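Local coordinates for C2 domain protein (Ramazzottius varieornatus, PDB 7DF2), which binds three calcium ions through a C2 domain and is probably a secreted tardigrade protein of otherwise undefined function, at residues T38-I43 with I191-C196; K67-I72 with A132-G137; D77-N82 with I114-C119; Q165-I170 with L184-Y189. All coordinates share one frame; numbering follows the deposited sequence. Where two conformers were deposited one is given.

Contact 1: residues T38-I43 with I191-C196; sequences TGFFRI and IPESTC
F40 and E193 lay their side chains against each other where the chain, having turned a corner at G39 and F40, enters strand 41-51. The CB of E193 stands 3.8 Å from the centroid of the F40 ring and only 2° off its normal, a CH-pi contact over the middle of the face. From there the glutamate runs out extended across the same face, and its carboxylate ends stacked at 15° to the ring, with E193 CD 3.4 Å from F40 CZ. C196 SG comes to the ring's edge and lies 4.1 Å from CB of F40. Replacing F40 with an alanine is likely to deprive the E193 methylenes of the face they rest on and to let the carboxylate swing. Next along, I191 gives its backbone N to F40 O at 3.0 Å, while its CD1 rests over one face of the R42 guanidinium. The side chain of R42, CG anti to its own N (chi1 177°), reaches a water with NH1 at 2.9 Å that donates in turn to T195 O; its NE is salt-bridged to D117. This is a surface contact at the end of the C2 beta-sandwich away from the calcium sites, where the disulfide of C196 with C119 ties the loop after strand 181-190 to strand 107-119.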
# COMPACT_ATOMS: atom_id res chain seq x y z
N THR A 38 -4.62 -20.46 -1.29
CA THR A 38 -4.08 -21.10 -0.10
C THR A 38 -2.69 -21.62 -0.41
O THR A 38 -2.28 -21.76 -1.57
CB THR A 38 -4.99 -22.24 0.40
OG1 THR A 38 -6.34 -21.78 0.45
CG2 THR A 38 -4.59 -22.69 1.81
N GLY A 39 -1.95 -21.90 0.65
CA GLY A 39 -0.59 -22.37 0.53
C GLY A 39 0.32 -21.42 1.26
O GLY A 39 -0.11 -20.70 2.17
N PHE A 40 1.58 -21.41 0.87
CA PHE A 40 2.60 -20.56 1.47
C PHE A 40 3.15 -19.69 0.36
O PHE A 40 3.68 -20.20 -0.63
CB PHE A 40 3.69 -21.42 2.13
CG PHE A 40 3.13 -22.47 3.05
CD1 PHE A 40 2.70 -23.69 2.55
CD2 PHE A 40 3.00 -22.21 4.41
CE1 PHE A 40 2.16 -24.65 3.39
CE2 PHE A 40 2.47 -23.16 5.26
CZ PHE A 40 2.05 -24.39 4.75
N PHE A 41 2.95 -18.38 0.47
CA PHE A 41 3.38 -17.52 -0.62
C PHE A 41 3.75 -16.15 -0.07
O PHE A 41 3.43 -15.80 1.06
CB PHE A 41 2.31 -17.41 -1.73
CG PHE A 41 0.93 -17.06 -1.24
CD1 PHE A 41 0.08 -18.04 -0.73
CD2 PHE A 41 0.47 -15.75 -1.30
CE1 PHE A 41 -1.20 -17.73 -0.29
CE2 PHE A 41 -0.81 -15.43 -0.86
CZ PHE A 41 -1.65 -16.41 -0.35
N ARG A 42 4.48 -15.40 -0.89
CA ARG A 42 5.01 -14.10 -0.53
C ARG A 42 4.41 -13.08 -1.47
O ARG A 42 4.22 -13.36 -2.66
CB ARG A 42 6.54 -14.10 -0.65
CG ARG A 42 7.22 -12.76 -0.36
CD ARG A 42 8.69 -13.02 -0.01
NE ARG A 42 8.80 -13.77 1.24
CZ ARG A 42 9.86 -14.49 1.59
NH1 ARG A 42 9.86 -15.14 2.75
NH2 ARG A 42 10.91 -14.56 0.78
N ILE A 43 4.05 -11.92 -0.94
CA ILE A 43 3.51 -10.81 -1.71
C ILE A 43 4.49 -9.65 -1.61
O ILE A 43 4.87 -9.26 -0.51
CB ILE A 43 2.13 -10.37 -1.21
CG1 ILE A 43 1.15 -11.54 -1.22
CG2 ILE A 43 1.58 -9.19 -2.04
CD1 ILE A 43 0.93 -12.12 0.14
N ILE A 191 6.36 -19.95 -1.92
CA ILE A 191 7.65 -20.10 -1.26
C ILE A 191 7.60 -21.37 -0.43
O ILE A 191 6.50 -21.80 -0.03
CB ILE A 191 7.98 -18.88 -0.38
CG1 ILE A 191 6.85 -18.63 0.63
CG2 ILE A 191 8.26 -17.65 -1.27
CD1 ILE A 191 7.19 -17.62 1.74
N PRO A 192 8.73 -22.01 -0.15
CA PRO A 192 8.71 -23.19 0.72
C PRO A 192 8.19 -22.83 2.10
O PRO A 192 8.46 -21.75 2.62
CB PRO A 192 10.18 -23.63 0.77
CG PRO A 192 10.80 -23.02 -0.44
CD PRO A 192 10.08 -21.73 -0.68
N GLU A 193 7.45 -23.77 2.70
CA GLU A 193 6.86 -23.51 4.02
C GLU A 193 7.91 -23.11 5.04
O GLU A 193 7.65 -22.27 5.92
CB GLU A 193 6.09 -24.76 4.49
CG GLU A 193 5.65 -24.69 5.94
CD GLU A 193 4.74 -25.84 6.34
OE1 GLU A 193 4.51 -26.74 5.50
OE2 GLU A 193 4.24 -25.83 7.49
N SER A 194 9.11 -23.70 4.96
CA SER A 194 10.14 -23.43 5.95
C SER A 194 10.58 -21.97 5.94
O SER A 194 11.07 -21.46 6.95
CB SER A 194 11.35 -24.35 5.71
OG SER A 194 11.96 -24.11 4.45
N THR A 195 10.40 -21.28 4.81
CA THR A 195 10.85 -19.89 4.65
C THR A 195 9.75 -18.88 4.91
O THR A 195 9.98 -17.68 4.76
CB THR A 195 11.41 -19.68 3.24
OG1 THR A 195 10.33 -19.67 2.29
CG2 THR A 195 12.37 -20.79 2.85
N CYS A 196 8.56 -19.33 5.30
CA CYS A 196 7.42 -18.43 5.43
C CYS A 196 7.50 -17.67 6.76
O CYS A 196 7.68 -18.28 7.82
CB CYS A 196 6.13 -19.24 5.33
SG CYS A 196 4.70 -18.35 4.69
O HOH W 1 12.14 -16.27 4.20

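Contact 2: residues K67-I72 with A132-G137; sequences KCDPKI and AIDKDG. With CA (calcium ion), chain D; CA (calcium ion), chain E; CA (calcium ion), chain C.
D69 and D134 face each other in the calcium-binding end of a C2 domain, where loops at one tip of the beta-sandwich gather aspartates around a row of ions. The two segments enter it as neighbouring antiparallel strands: K71 and I133 form a hydrogen-bonded pair, P70 with D134 and I72 with A132 the non-hydrogen-bonded pairs on either side. Away from the ions, I72 CG1 meets A132 CB in an apolar contact.

Toward the tip the chemistry turns to metal. The middle calcium takes D69 OD2 at 2.3 Å, both carboxylate oxygens of D134, K135 O, D136 OD1 and a water. D69 also chelates a second ion with OD1 and OD2, alongside K67 O, and D134 OD2 bridges to the third, which D136 grips with both oxygens. D69 OD2 and D134 OD1, 3.1 Å apart, thus sit close because the shared cation probably offsets their charges. D63 is a ligand of all three ions; D66 and N103 help complete one outer site, C62 and D141 the other.

Hydrogen bonds between the ligand residues themselves help to position them. The backbone N of D69 donates to D134 OD1 at 2.8 Å, on the anti side of the carboxylate, leaving that oxygen held by both metal and amide. In the conformer described, K135 bends back at chi3 and chi4 (-60° and -69°), which brings NZ back to D69 O; NZ also bonds to A101. D69 O accepts twice, from K135 N at 2.9 Å and from K135 NZ at 3.0 Å, the two donors arriving from opposite faces of its carbonyl plane.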
# COMPACT_ATOMS: atom_id res chain seq x y z
N LYS A 67 5.22 23.70 -0.68
CA LYS A 67 4.70 22.44 -1.21
C LYS A 67 4.41 21.44 -0.09
O LYS A 67 4.66 21.67 1.09
CB LYS A 67 5.68 21.85 -2.22
CG LYS A 67 5.83 22.70 -3.48
CD LYS A 67 6.67 21.98 -4.52
CE LYS A 67 7.77 22.87 -5.09
NZ LYS A 67 9.08 22.16 -5.14
N CYS A 68 3.82 20.30 -0.48
CA CYS A 68 3.47 19.29 0.51
C CYS A 68 4.74 18.71 1.15
O CYS A 68 5.80 18.67 0.54
CB CYS A 68 2.65 18.15 -0.09
SG CYS A 68 1.08 18.57 -0.94
N ASP A 69 4.60 18.25 2.39
CA ASP A 69 5.68 17.65 3.17
C ASP A 69 5.28 16.22 3.48
O ASP A 69 4.87 15.90 4.61
CB ASP A 69 5.96 18.45 4.43
CG ASP A 69 5.97 19.92 4.16
OD1 ASP A 69 6.78 20.32 3.30
OD2 ASP A 69 5.14 20.65 4.74
N PRO A 70 5.37 15.33 2.49
CA PRO A 70 4.67 14.04 2.60
C PRO A 70 5.39 13.06 3.52
O PRO A 70 6.61 12.91 3.47
CB PRO A 70 4.65 13.53 1.16
CG PRO A 70 5.86 14.15 0.54
CD PRO A 70 6.00 15.50 1.18
N LYS A 71 4.61 12.43 4.38
CA LYS A 71 4.99 11.20 5.04
C LYS A 71 4.08 10.13 4.46
O LYS A 71 2.85 10.24 4.57
CB LYS A 71 4.84 11.28 6.57
CG LYS A 71 5.24 9.97 7.28
CD LYS A 71 5.25 10.14 8.81
CE LYS A 71 5.61 8.83 9.51
NZ LYS A 71 5.61 8.96 10.99
N ILE A 72 4.67 9.13 3.82
CA ILE A 72 3.92 8.12 3.08
C ILE A 72 4.23 6.77 3.68
O ILE A 72 5.40 6.39 3.79
CB ILE A 72 4.26 8.17 1.58
CG1 ILE A 72 3.93 9.56 1.02
CG2 ILE A 72 3.50 7.08 0.82
CD1 ILE A 72 4.42 9.81 -0.42
N ALA A 132 -1.01 8.73 2.98
CA ALA A 132 -0.15 9.88 2.79
C ALA A 132 -0.69 11.05 3.60
O ALA A 132 -1.89 11.35 3.52
CB ALA A 132 -0.04 10.27 1.31
N ILE A 133 0.17 11.70 4.37
CA ILE A 133 -0.20 12.92 5.08
C ILE A 133 0.85 13.97 4.78
O ILE A 133 2.00 13.67 4.43
CB ILE A 133 -0.35 12.74 6.62
CG1 ILE A 133 0.98 12.34 7.25
CG2 ILE A 133 -1.38 11.68 6.94
CD1 ILE A 133 1.71 13.47 7.95
N ASP A 134 0.43 15.23 4.89
CA ASP A 134 1.34 16.36 4.85
C ASP A 134 1.70 16.71 6.29
O ASP A 134 0.80 16.94 7.11
CB ASP A 134 0.68 17.55 4.15
CG ASP A 134 1.35 18.87 4.47
OD1 ASP A 134 2.57 18.97 4.25
OD2 ASP A 134 0.68 19.81 4.95
N LYS A 135 2.99 16.73 6.61
CA LYS A 135 3.40 17.10 7.95
C LYS A 135 3.22 18.60 8.15
O LYS A 135 3.65 19.41 7.32
CB LYS A 135 4.85 16.71 8.20
CG LYS A 135 5.09 15.22 8.23
CD LYS A 135 6.55 14.92 8.51
CE LYS A 135 7.45 15.51 7.43
NZ LYS A 135 7.26 14.81 6.14
N ASP A 136 2.59 18.97 9.26
CA ASP A 136 2.45 20.36 9.70
C ASP A 136 3.04 20.42 11.11
O ASP A 136 2.30 20.54 12.09
CB ASP A 136 0.97 20.82 9.69
CG ASP A 136 0.45 21.11 8.29
OD1 ASP A 136 1.26 21.36 7.38
OD2 ASP A 136 -0.79 21.10 8.12
N GLY A 137 4.36 20.30 11.19
CA GLY A 137 5.01 20.18 12.49
C GLY A 137 4.52 18.96 13.24
O GLY A 137 4.61 17.83 12.76
CA CA D . 3.01 20.95 5.65
CA CA E . 5.56 22.54 3.05
CA CA C . -0.58 21.64 5.68
O HOH W 2 -1.66 23.66 6.39
O HOH W 3 4.11 22.67 6.93
O HOH W 4 6.99 23.28 4.89

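Contact 3: residues D77-N82 with I114-C119; sequences DTEKPN and ISRDVC
R116 reaches T78 and E79 because its chain is fully stretched: CG stands anti to the backbone N (chi1 -175°) and the carbons continue straight to NE, carrying the guanidinium off the strand to the loop. T78 answers with OG1 set between its own N and carbonyl carbon (chi1 56°), which points the hydroxyl at the flat cation and turns CG2 toward V118. The oxygen lies over the centre of the guanidinium face, 3.1 Å from R116 CZ, directly above the plane, where the in-plane N-H groups do not point at it. Its own bond runs to a water at 2.8 Å, which donates to D117 O and links loop and strand a second time.

At the edge of the same group, E79 OE2 meets R116 NH2 in a salt bridge of 2.9 Å; its hydrogen bond is weak, with an angle of 124° at the proton and the carboxylate turned out of the guanidinium plane. Stronger is the bond of R116 NH1 to N201; I76 O and S199 also bond to NH1 and NE.

In the C2 sandwich this joins the two sheets: 77-82 follows strand 70-77 of one sheet, whereas R116 projects from strand 107-119, an outermost strand of the other. Between them T78 CG2 packs against V118 CG2 at 3.8 Å, a small apolar patch beside the cation.

The bend of the loop is consistent with an Asx turn, D77 OD1 accepting from E79 N at 3.1 Å, extended by K80 N at 2.8 Å, both donors approaching from one face of the carboxylate. D77 OD1 also bonds to N201, and OD2 is salt-bridged to R129.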
# COMPACT_ATOMS: atom_id res chain seq x y z
N ASP A 77 -2.17 -5.77 3.55
CA ASP A 77 -3.21 -6.20 4.49
C ASP A 77 -3.80 -7.54 4.04
O ASP A 77 -4.71 -7.59 3.21
CB ASP A 77 -4.30 -5.13 4.61
CG ASP A 77 -5.37 -5.50 5.63
OD1 ASP A 77 -5.25 -6.56 6.30
OD2 ASP A 77 -6.34 -4.71 5.78
N THR A 78 -3.30 -8.63 4.62
CA THR A 78 -3.78 -9.95 4.27
C THR A 78 -4.97 -10.40 5.10
O THR A 78 -5.51 -11.49 4.85
CB THR A 78 -2.66 -10.97 4.44
OG1 THR A 78 -2.16 -10.90 5.78
CG2 THR A 78 -1.52 -10.69 3.42
N GLU A 79 -5.40 -9.61 6.08
CA GLU A 79 -6.37 -10.05 7.08
C GLU A 79 -7.69 -9.28 7.05
O GLU A 79 -8.75 -9.89 7.23
CB GLU A 79 -5.77 -9.94 8.49
CG GLU A 79 -4.43 -10.63 8.67
CD GLU A 79 -3.90 -10.46 10.09
OE1 GLU A 79 -4.66 -9.98 10.95
OE2 GLU A 79 -2.72 -10.81 10.34
N LYS A 80 -7.66 -7.96 6.84
CA LYS A 80 -8.88 -7.14 6.95
C LYS A 80 -9.10 -6.25 5.72
O LYS A 80 -9.32 -5.05 5.85
CB LYS A 80 -8.81 -6.31 8.23
CG LYS A 80 -8.58 -7.12 9.50
CD LYS A 80 -9.86 -7.84 9.91
CE LYS A 80 -9.83 -8.29 11.37
NZ LYS A 80 -10.94 -9.26 11.66
N PRO A 81 -9.10 -6.83 4.51
CA PRO A 81 -9.08 -5.99 3.31
C PRO A 81 -10.34 -5.16 3.11
O PRO A 81 -10.30 -4.17 2.37
CB PRO A 81 -8.93 -7.01 2.17
CG PRO A 81 -9.55 -8.25 2.71
CD PRO A 81 -9.16 -8.26 4.17
N ASN A 82 -11.45 -5.53 3.74
CA ASN A 82 -12.69 -4.80 3.56
C ASN A 82 -12.96 -3.82 4.69
O ASN A 82 -13.94 -3.07 4.61
CB ASN A 82 -13.84 -5.78 3.43
CG ASN A 82 -13.72 -6.65 2.20
OD1 ASN A 82 -13.41 -6.17 1.11
ND2 ASN A 82 -13.93 -7.95 2.38
N ILE A 114 7.84 -3.30 -0.16
CA ILE A 114 7.69 -4.07 1.08
C ILE A 114 7.14 -5.44 0.73
O ILE A 114 6.63 -5.67 -0.37
CB ILE A 114 6.79 -3.36 2.12
CG1 ILE A 114 5.39 -3.13 1.57
CG2 ILE A 114 7.40 -2.00 2.54
CD1 ILE A 114 4.42 -2.60 2.64
N SER A 115 7.29 -6.39 1.65
CA SER A 115 6.72 -7.71 1.39
C SER A 115 6.16 -8.33 2.66
O SER A 115 6.49 -7.94 3.79
CB SER A 115 7.74 -8.67 0.75
OG SER A 115 8.78 -8.97 1.65
N ARG A 116 5.28 -9.30 2.45
CA ARG A 116 4.61 -10.01 3.53
C ARG A 116 4.22 -11.38 3.03
O ARG A 116 3.90 -11.56 1.85
CB ARG A 116 3.37 -9.25 4.02
CG ARG A 116 2.71 -9.88 5.24
CD ARG A 116 1.47 -9.11 5.69
NE ARG A 116 0.89 -9.72 6.88
CZ ARG A 116 -0.21 -9.29 7.49
NH1 ARG A 116 -0.86 -8.23 7.01
NH2 ARG A 116 -0.66 -9.91 8.57
N ASP A 117 4.22 -12.36 3.94
CA ASP A 117 3.94 -13.74 3.59
C ASP A 117 2.58 -14.18 4.13
O ASP A 117 2.10 -13.70 5.15
CB ASP A 117 5.00 -14.69 4.15
CG ASP A 117 6.39 -14.35 3.69
OD1 ASP A 117 6.53 -13.60 2.71
OD2 ASP A 117 7.35 -14.85 4.31
N VAL A 118 2.00 -15.16 3.43
CA VAL A 118 0.81 -15.86 3.88
C VAL A 118 1.24 -17.30 4.13
O VAL A 118 1.80 -17.95 3.23
CB VAL A 118 -0.32 -15.80 2.84
CG1 VAL A 118 -1.45 -16.75 3.23
CG2 VAL A 118 -0.84 -14.37 2.70
N CYS A 119 1.00 -17.80 5.33
CA CYS A 119 1.59 -19.07 5.75
C CYS A 119 0.52 -20.10 6.11
O CYS A 119 0.26 -20.37 7.28
CB CYS A 119 2.54 -18.80 6.89
SG CYS A 119 3.87 -17.63 6.43
O HOH W 5 -0.31 -12.91 6.40

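Contact 4: residues Q165-I170 with L184-Y189; sequences QWSPEI and LRYRWY
W166 is wedged between two arginines of the neighbouring strand, and its side chain can be followed outward. CB lies 3.5 Å from R185 NH1, beneath the face of that guanidinium. With CG anti to the carbonyl carbon (chi1 -76°), the indole slides in between R185 and R187. On one side the R185 guanidinium lies flat on the ring, planes 11° apart and centres 4.0 Å apart, a cation-pi stack. On the opposite face R187, in the conformer described, lays down its aliphatic part: its CG is 3.3 Å from W166 CD2, and its CD sits over the five-membered ring at 3.5 Å from its centroid. NE1 and CE2 lie against R187 CD and NE, and on the benzo side CE3 and CZ3 meet Y186 C. A leucine in place of W166 has no flat face to offer and would probably leave the R185 guanidinium without its stacking partner. N46 and E44 take the polar ends of R185 and R187. S167 then pins the backbone, its N giving to Y186 O at 2.8 Å and its OG receiving Y186 N at 3.0 Å. Beyond it I170 pairs with L184 as the loop becomes edge strand 170-173 of the C2 sandwich, with E169 in the glycan pocket beside R49.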
# COMPACT_ATOMS: atom_id res chain seq x y z
N GLN A 165 6.17 -12.50 -12.06
CA GLN A 165 6.18 -11.29 -12.86
C GLN A 165 5.48 -10.16 -12.12
O GLN A 165 4.44 -10.37 -11.49
CB GLN A 165 5.48 -11.51 -14.20
CG GLN A 165 6.17 -12.51 -15.13
CD GLN A 165 7.62 -12.17 -15.37
OE1 GLN A 165 7.93 -11.11 -15.92
NE2 GLN A 165 8.52 -13.07 -14.97
N TRP A 166 6.04 -8.96 -12.21
CA TRP A 166 5.38 -7.78 -11.67
C TRP A 166 4.09 -7.50 -12.43
O TRP A 166 4.01 -7.65 -13.65
CB TRP A 166 6.31 -6.56 -11.76
CG TRP A 166 7.38 -6.57 -10.72
CD1 TRP A 166 8.69 -6.89 -10.90
CD2 TRP A 166 7.23 -6.25 -9.33
NE1 TRP A 166 9.37 -6.81 -9.70
CE2 TRP A 166 8.49 -6.42 -8.72
CE3 TRP A 166 6.14 -5.86 -8.53
CZ2 TRP A 166 8.70 -6.19 -7.36
CZ3 TRP A 166 6.36 -5.65 -7.17
CH2 TRP A 166 7.63 -5.80 -6.60
N SER A 167 3.07 -7.09 -11.69
CA SER A 167 1.87 -6.59 -12.32
C SER A 167 2.19 -5.32 -13.09
O SER A 167 3.23 -4.69 -12.88
CB SER A 167 0.81 -6.31 -11.27
OG SER A 167 1.18 -5.11 -10.58
N PRO A 168 1.31 -4.90 -14.00
CA PRO A 168 1.42 -3.55 -14.55
C PRO A 168 1.24 -2.53 -13.43
O PRO A 168 0.73 -2.83 -12.35
CB PRO A 168 0.29 -3.47 -15.58
CG PRO A 168 -0.69 -4.50 -15.13
CD PRO A 168 0.15 -5.62 -14.56
N GLU A 169 1.71 -1.31 -13.69
CA GLU A 169 1.43 -0.23 -12.76
C GLU A 169 -0.08 -0.08 -12.61
O GLU A 169 -0.83 -0.15 -13.59
CB GLU A 169 2.09 1.07 -13.22
CG GLU A 169 3.62 1.04 -13.15
CD GLU A 169 4.27 2.41 -13.30
OE1 GLU A 169 3.53 3.40 -13.40
OE2 GLU A 169 5.52 2.49 -13.32
N ILE A 170 -0.53 0.05 -11.37
CA ILE A 170 -1.94 0.22 -11.04
C ILE A 170 -2.15 1.62 -10.49
O ILE A 170 -1.47 2.02 -9.53
CB ILE A 170 -2.41 -0.83 -10.01
CG1 ILE A 170 -2.14 -2.25 -10.53
CG2 ILE A 170 -3.87 -0.59 -9.61
CD1 ILE A 170 -2.11 -3.30 -9.44
N LEU A 184 0.92 1.64 -8.05
CA LEU A 184 1.36 0.44 -7.35
C LEU A 184 1.66 -0.68 -8.34
O LEU A 184 1.08 -0.74 -9.43
CB LEU A 184 0.30 -0.06 -6.37
CG LEU A 184 -0.15 0.93 -5.30
CD1 LEU A 184 -1.30 0.34 -4.49
CD2 LEU A 184 1.04 1.27 -4.41
N ARG A 185 2.56 -1.58 -7.94
CA ARG A 185 2.73 -2.86 -8.61
C ARG A 185 2.83 -3.94 -7.55
O ARG A 185 3.27 -3.68 -6.43
CB ARG A 185 4.01 -2.92 -9.46
CG ARG A 185 4.15 -1.87 -10.52
CD ARG A 185 5.35 -2.20 -11.40
NE ARG A 185 6.60 -2.33 -10.66
CZ ARG A 185 7.70 -2.88 -11.17
NH1 ARG A 185 7.68 -3.38 -12.41
NH2 ARG A 185 8.82 -2.95 -10.45
N TYR A 186 2.48 -5.17 -7.92
CA TYR A 186 2.67 -6.26 -6.98
C TYR A 186 3.19 -7.48 -7.70
O TYR A 186 3.05 -7.62 -8.92
CB TYR A 186 1.38 -6.61 -6.22
CG TYR A 186 0.33 -7.27 -7.08
CD1 TYR A 186 -0.58 -6.51 -7.80
CD2 TYR A 186 0.24 -8.66 -7.17
CE1 TYR A 186 -1.55 -7.11 -8.60
CE2 TYR A 186 -0.73 -9.27 -7.96
CZ TYR A 186 -1.62 -8.49 -8.67
OH TYR A 186 -2.58 -9.09 -9.45
N ARG A 187 3.84 -8.35 -6.92
CA ARG A 187 4.22 -9.70 -7.30
C ARG A 187 3.74 -10.65 -6.21
O ARG A 187 3.62 -10.27 -5.04
CB ARG A 187 5.75 -9.87 -7.46
CG ARG A 187 6.31 -9.36 -8.76
CD ARG A 187 7.67 -9.96 -9.11
NE ARG A 187 8.60 -9.98 -7.98
CZ ARG A 187 9.64 -10.80 -7.90
NH1 ARG A 187 9.88 -11.67 -8.88
NH2 ARG A 187 10.45 -10.77 -6.84
N TRP A 188 3.48 -11.90 -6.58
CA TRP A 188 3.30 -12.90 -5.53
C TRP A 188 3.62 -14.27 -6.09
O TRP A 188 3.43 -14.54 -7.28
CB TRP A 188 1.90 -12.87 -4.89
CG TRP A 188 0.71 -13.00 -5.80
CD1 TRP A 188 0.68 -12.97 -7.17
CD2 TRP A 188 -0.64 -13.17 -5.38
NE1 TRP A 188 -0.62 -13.11 -7.62
CE2 TRP A 188 -1.44 -13.24 -6.53
CE3 TRP A 188 -1.25 -13.29 -4.12
CZ2 TRP A 188 -2.83 -13.41 -6.47
CZ3 TRP A 188 -2.62 -13.45 -4.07
CH2 TRP A 188 -3.39 -13.52 -5.23
N TYR A 189 4.10 -15.13 -5.21
CA TYR A 189 4.67 -16.40 -5.63
C TYR A 189 4.76 -17.34 -4.45
O TYR A 189 4.95 -16.92 -3.30
CB TYR A 189 6.07 -16.22 -6.25
CG TYR A 189 6.98 -15.30 -5.46
CD1 TYR A 189 6.98 -13.92 -5.70
CD2 TYR A 189 7.83 -15.80 -4.49
CE1 TYR A 189 7.81 -13.08 -4.97
CE2 TYR A 189 8.66 -14.97 -3.77
CZ TYR A 189 8.65 -13.61 -4.01
OH TYR A 189 9.49 -12.81 -3.27
O HOH W 6 3.65 -12.35 -9.53
O HOH W 7 1.93 -9.82 -10.39
O HOH W 8 5.33 -3.59 -14.32

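Contact 2 is the most buried of the four and the only metal site; contact 3 is also buried, contact 4 partly so, and contact 1 lies at the surface. Contacts 1, 3 and 4 share the four-stranded sheet: strand 41-51 lies between 107-119 and 181-190, and contacts 1 and 3 touch through covalent and ionic links. Contact 2 belongs to the other sheet, its centre about 36 Å from that of contact 1; contact 3 reaches that sheet too, by the loop after strand 70-77. The chemistry follows place: carboxylates gather round calcium at one tip, whereas arginines serve the other three, through stacking in contact 4, a weakly bonded salt bridge in contact 3 and a water bridge in contact 1.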